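Local coordinates for protein DspB (Aggregatibacter actinomycetemcomitans, PDB 1YHT) that probably hydrolyses beta-linked N-acetylglucosamine polymers as a family 20 glycoside hydrolase with beta-N-acetylhexosaminidase activity, and so releases biofilms, at residues M22-R27 with H51-D56; P113-P118 with Q176-G181. All coordinates share one frame; numbering follows the deposited sequence.

Overall arrangement
The two contacts lie side by side in one parallel beta barrel, the TIM barrel of the family 20 catalytic domain. Their centres are about 10 Å apart. Interaction 1 joins strands 18-24 and 49-53, with helix 32-44 between them in the chain. Interaction 2 joins strands 110-117 and 177-181 further along the chain. Strands 49-53 and 110-117 are neighbours, so the four strands run in sequence around the barrel. H53 ND1 and H51 NE2 of interaction 1 both probably hydrogen-bond to E114 OE1 of interaction 2. Both contacts reach the C-terminal strand ends, the side where TIM-barrel enzymes carry their active sites.

Interaction 1: residues M22-R27 with H51-D56; sequences MLDIAR and HLHFSD
M22 reaches H51 and H53 with CG anti to its backbone N (chi1 -167°) and the chain bent at chi2 and chi3. This puts CG over the centre of the H51 ring, 3.3 Å from the centroid, as a CH-pi contact. The sulfur stands higher over the same H51 face and reaches across to H53, with SD 3.5 Å from H53 CB. H51 ND1 bonds to Y272 OH beyond the contact.

The strands are parallel and paired by backbone bonds. L23 N donates to H51 O at 2.8 Å, and H53 N donates to L23 O. Beyond D24 the chain turns, and H53 O accepts from I25 N and, weakly, from A26 N. I25, just past the strand, packs CD1 against L52 CD2 at 3.8 Å, on the sheet face that L52 and L23 share.

D24 OD1 accepts from A26 N, an Asx turn, and from R27 N, which completes an Asx motif. Both come from the same face of the carboxylate plane. This holds the loop that carries R27. R27 NH1 makes a 3.0 Å salt bridge to D24 OD2, which lies in the guanidinium plane but is met from above its own carboxylate plane. The D56 carboxylate stacks on one guanidinium face, the planes 25° apart, with a salt bridge of 3.2 Å from R27 NH2 to D56 OD1. R27 NE pairs with E58. R27 NH1 also has a weak bond to a glycerol, probably from the crystallisation liquor. H53 NE2 donates 2.6 Å to the anti lone pair of D56 OD2, within the ring plane.

The result is a salt-bridge network, D24-R27-D56, tied to H53 by a hydrogen bond. The carboxylates of D24, D56 and E58 would balance the R27 charge, and H53, with H120 at OD1, would fix the rotation of the D56 carboxylate.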
# COMPACT_ATOMS: atom_id res chain seq x y z
N MET A 22 -2.84 -1.29 6.73
CA MET A 22 -2.62 -0.52 5.51
C MET A 22 -3.81 0.40 5.33
O MET A 22 -4.98 -0.05 5.22
CB MET A 22 -2.49 -1.46 4.32
CG MET A 22 -1.97 -0.83 3.11
SD MET A 22 -3.04 -0.05 1.92
CE MET A 22 -4.77 -0.45 2.10
N LEU A 23 -3.53 1.69 5.27
CA LEU A 23 -4.61 2.65 5.20
C LEU A 23 -4.48 3.36 3.88
O LEU A 23 -3.42 3.98 3.59
CB LEU A 23 -4.53 3.68 6.35
CG LEU A 23 -5.76 4.62 6.43
CD1 LEU A 23 -7.07 3.93 6.77
CD2 LEU A 23 -5.50 5.72 7.40
N ASP A 24 -5.54 3.27 3.08
CA ASP A 24 -5.59 3.92 1.77
C ASP A 24 -6.18 5.31 1.98
O ASP A 24 -7.39 5.48 2.12
CB ASP A 24 -6.40 3.08 0.79
CG ASP A 24 -6.81 3.82 -0.47
OD1 ASP A 24 -6.26 4.90 -0.82
OD2 ASP A 24 -7.72 3.29 -1.15
N ILE A 25 -5.29 6.28 2.00
CA ILE A 25 -5.69 7.66 2.14
C ILE A 25 -5.75 8.35 0.79
O ILE A 25 -6.06 9.50 0.74
CB ILE A 25 -4.82 8.45 3.16
CG1 ILE A 25 -3.37 8.64 2.71
CG2 ILE A 25 -4.90 7.77 4.56
CD1 ILE A 25 -2.60 9.51 3.62
N ALA A 26 -5.50 7.62 -0.30
CA ALA A 26 -5.57 8.19 -1.63
C ALA A 26 -7.01 8.25 -2.14
O ALA A 26 -7.41 9.20 -2.79
CB ALA A 26 -4.71 7.38 -2.60
N ARG A 27 -7.76 7.19 -1.89
CA ARG A 27 -9.17 7.11 -2.30
C ARG A 27 -10.15 7.74 -1.30
O ARG A 27 -11.29 8.02 -1.66
CB ARG A 27 -9.58 5.65 -2.49
CG ARG A 27 -9.12 5.03 -3.83
CD ARG A 27 -7.59 5.01 -4.03
NE ARG A 27 -7.35 4.11 -5.17
CZ ARG A 27 -7.27 2.80 -5.08
NH1 ARG A 27 -7.29 2.21 -3.90
NH2 ARG A 27 -7.14 2.06 -6.19
N HIS A 51 1.11 1.11 7.27
CA HIS A 51 1.41 1.18 5.84
C HIS A 51 0.47 2.19 5.20
O HIS A 51 -0.76 1.99 5.08
CB HIS A 51 1.32 -0.28 5.31
CG HIS A 51 1.37 -0.45 3.81
ND1 HIS A 51 1.21 -1.70 3.23
CD2 HIS A 51 1.50 0.43 2.78
CE1 HIS A 51 1.25 -1.58 1.92
NE2 HIS A 51 1.39 -0.30 1.61
N LEU A 52 1.06 3.32 4.83
CA LEU A 52 0.30 4.49 4.35
C LEU A 52 0.27 4.53 2.86
O LEU A 52 1.26 4.95 2.21
CB LEU A 52 0.88 5.78 4.88
CG LEU A 52 -0.09 6.96 4.89
CD1 LEU A 52 -1.26 6.73 5.89
CD2 LEU A 52 0.62 8.27 5.20
N HIS A 53 -0.88 4.13 2.31
CA HIS A 53 -1.12 4.12 0.85
C HIS A 53 -1.72 5.47 0.48
O HIS A 53 -2.93 5.59 0.39
CB HIS A 53 -2.05 2.94 0.50
CG HIS A 53 -2.21 2.71 -0.98
ND1 HIS A 53 -1.45 1.80 -1.68
CD2 HIS A 53 -3.07 3.25 -1.87
CE1 HIS A 53 -1.82 1.81 -2.95
NE2 HIS A 53 -2.81 2.69 -3.09
N PHE A 54 -0.84 6.46 0.27
CA PHE A 54 -1.22 7.89 0.06
C PHE A 54 -1.25 8.34 -1.39
O PHE A 54 -1.63 9.47 -1.68
CB PHE A 54 -0.30 8.85 0.87
CG PHE A 54 1.15 8.80 0.47
CD1 PHE A 54 1.63 9.52 -0.61
CD2 PHE A 54 2.03 8.01 1.17
CE1 PHE A 54 2.93 9.43 -0.99
CE2 PHE A 54 3.34 7.93 0.78
CZ PHE A 54 3.79 8.65 -0.29
N SER A 55 -0.85 7.44 -2.31
CA SER A 55 -0.72 7.79 -3.72
C SER A 55 -1.42 6.69 -4.59
O SER A 55 -1.10 5.50 -4.48
CB SER A 55 0.75 7.93 -4.08
OG SER A 55 0.93 8.15 -5.48
N ASP A 56 -2.37 7.11 -5.41
CA ASP A 56 -3.03 6.17 -6.33
C ASP A 56 -3.60 6.98 -7.49
O ASP A 56 -3.19 8.10 -7.70
CB ASP A 56 -4.11 5.32 -5.60
CG ASP A 56 -4.22 3.90 -6.16
OD1 ASP A 56 -4.66 3.80 -7.34
OD2 ASP A 56 -3.83 2.88 -5.46

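Interaction 2: residues P113-P118 with Q176-G181; sequences PELDSP and QHFHIG
E114 lies beside the H179 ring, with OE1 4.1 Å above one face and offset toward the rim. The carboxylate and ring planes are 33° apart. At the ring edge, nearly in plane, G181 N donates to H179 ND1 at 3.0 Å. The F178 ring has P113 O over one face, also toward the rim. P113 CG touches F178 CD1 at 3.7 Å, and L115 CB meets F178 CZ obliquely.

E114 is extended, with CG anti to its backbone N (chi1 -174°), and this carries the carboxylate alongside the imidazole. E114 OE1 is held by H53 and H51, the two histidines of interaction 1, and OE2 accepts from W216. H179 NE2 bonds to T235, so both ring nitrogens have partners.

The parallel strands pair through H179 N to P113 O, 2.8 Å, and L115 N to H179 O, 3.0 Å. Further on, a water joins them. It donates to L115 O and I180 O and accepts from S117 OG, which also bonds to Y198. G181 has positive phi, and its CA lies 3.2 Å from D116 OD1, a close approach of backbone to carboxylate.

P113, L115 and F178 face outward onto helix 154-171. F178 and I180 also touch helix 192-208. E114 and H179 point into the barrel, where the H179 ring stacks on H51. Strand 212-216 continues the sheet beyond 177-181.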
# COMPACT_ATOMS: atom_id res chain seq x y z
N PRO A 113 5.67 4.35 4.15
CA PRO A 113 5.05 5.00 2.99
C PRO A 113 5.00 4.07 1.78
O PRO A 113 5.93 3.28 1.60
CB PRO A 113 5.95 6.23 2.73
CG PRO A 113 7.36 5.71 3.09
CD PRO A 113 7.03 4.89 4.42
N GLU A 114 3.95 4.19 0.96
CA GLU A 114 3.82 3.49 -0.31
C GLU A 114 3.68 4.48 -1.42
O GLU A 114 2.66 5.18 -1.53
CB GLU A 114 2.63 2.49 -0.37
CG GLU A 114 2.63 1.68 -1.67
CD GLU A 114 1.44 0.77 -1.91
OE1 GLU A 114 0.65 0.49 -0.97
OE2 GLU A 114 1.28 0.34 -3.09
N LEU A 115 4.70 4.50 -2.29
CA LEU A 115 4.66 5.27 -3.52
C LEU A 115 4.47 4.25 -4.63
O LEU A 115 5.41 3.64 -5.06
CB LEU A 115 5.96 6.08 -3.67
CG LEU A 115 5.98 7.16 -4.75
CD1 LEU A 115 5.05 8.30 -4.38
CD2 LEU A 115 7.41 7.65 -4.98
N ASP A 116 3.22 4.05 -5.05
CA ASP A 116 2.89 2.96 -5.93
C ASP A 116 3.32 3.31 -7.38
O ASP A 116 3.26 4.46 -7.82
CB ASP A 116 1.39 2.61 -5.84
CG ASP A 116 1.07 1.21 -6.33
OD1 ASP A 116 1.94 0.58 -7.00
OD2 ASP A 116 -0.09 0.77 -6.08
N SER A 117 3.80 2.28 -8.05
CA SER A 117 4.22 2.32 -9.45
C SER A 117 4.44 0.88 -9.88
O SER A 117 4.57 -0.02 -9.03
CB SER A 117 5.46 3.18 -9.65
OG SER A 117 6.68 2.48 -9.44
N PRO A 118 4.47 0.63 -11.21
CA PRO A 118 4.32 1.57 -12.32
C PRO A 118 2.91 2.00 -12.65
O PRO A 118 2.75 2.95 -13.42
CB PRO A 118 4.87 0.77 -13.53
CG PRO A 118 4.70 -0.60 -13.20
CD PRO A 118 4.74 -0.73 -11.68
N GLN A 176 11.40 2.37 8.56
CA GLN A 176 12.50 1.46 8.20
C GLN A 176 12.29 0.67 6.91
O GLN A 176 13.22 -0.04 6.43
CB GLN A 176 12.80 0.53 9.37
CG GLN A 176 13.39 1.30 10.55
CD GLN A 176 12.35 2.01 11.38
OE1 GLN A 176 11.37 1.40 11.81
NE2 GLN A 176 12.54 3.29 11.58
N HIS A 177 11.08 0.83 6.33
CA HIS A 177 10.71 0.15 5.12
C HIS A 177 10.00 1.15 4.23
O HIS A 177 9.22 1.97 4.74
CB HIS A 177 9.72 -0.99 5.40
CG HIS A 177 10.25 -2.04 6.33
ND1 HIS A 177 10.27 -1.86 7.70
CD2 HIS A 177 10.77 -3.26 6.10
CE1 HIS A 177 10.80 -2.93 8.27
NE2 HIS A 177 11.12 -3.80 7.32
N PHE A 178 10.17 1.00 2.93
CA PHE A 178 9.47 1.83 1.95
C PHE A 178 8.80 0.88 0.98
O PHE A 178 9.45 -0.02 0.44
CB PHE A 178 10.52 2.73 1.27
CG PHE A 178 9.96 3.75 0.32
CD1 PHE A 178 10.08 5.12 0.60
CD2 PHE A 178 9.43 3.38 -0.86
CE1 PHE A 178 9.63 6.09 -0.29
CE2 PHE A 178 8.96 4.34 -1.79
CZ PHE A 178 9.05 5.71 -1.48
N HIS A 179 7.51 1.11 0.72
CA HIS A 179 6.74 0.23 -0.12
C HIS A 179 6.71 0.81 -1.54
O HIS A 179 6.23 1.92 -1.75
CB HIS A 179 5.35 0.02 0.48
CG HIS A 179 4.63 -1.20 -0.02
ND1 HIS A 179 4.33 -1.38 -1.37
CD2 HIS A 179 4.16 -2.29 0.62
CE1 HIS A 179 3.69 -2.52 -1.51
NE2 HIS A 179 3.53 -3.08 -0.32
N ILE A 180 7.25 0.03 -2.48
CA ILE A 180 7.34 0.43 -3.88
C ILE A 180 6.15 0.03 -4.77
O ILE A 180 6.16 0.24 -6.02
CB ILE A 180 8.70 -0.03 -4.53
CG1 ILE A 180 8.76 -1.55 -4.67
CG2 ILE A 180 9.89 0.58 -3.75
CD1 ILE A 180 9.89 -2.08 -5.47
N GLY A 181 5.10 -0.46 -4.15
CA GLY A 181 3.91 -0.83 -4.86
C GLY A 181 4.11 -2.09 -5.66
O GLY A 181 4.49 -3.14 -5.08
O HOH W 1 7.12 2.54 -6.82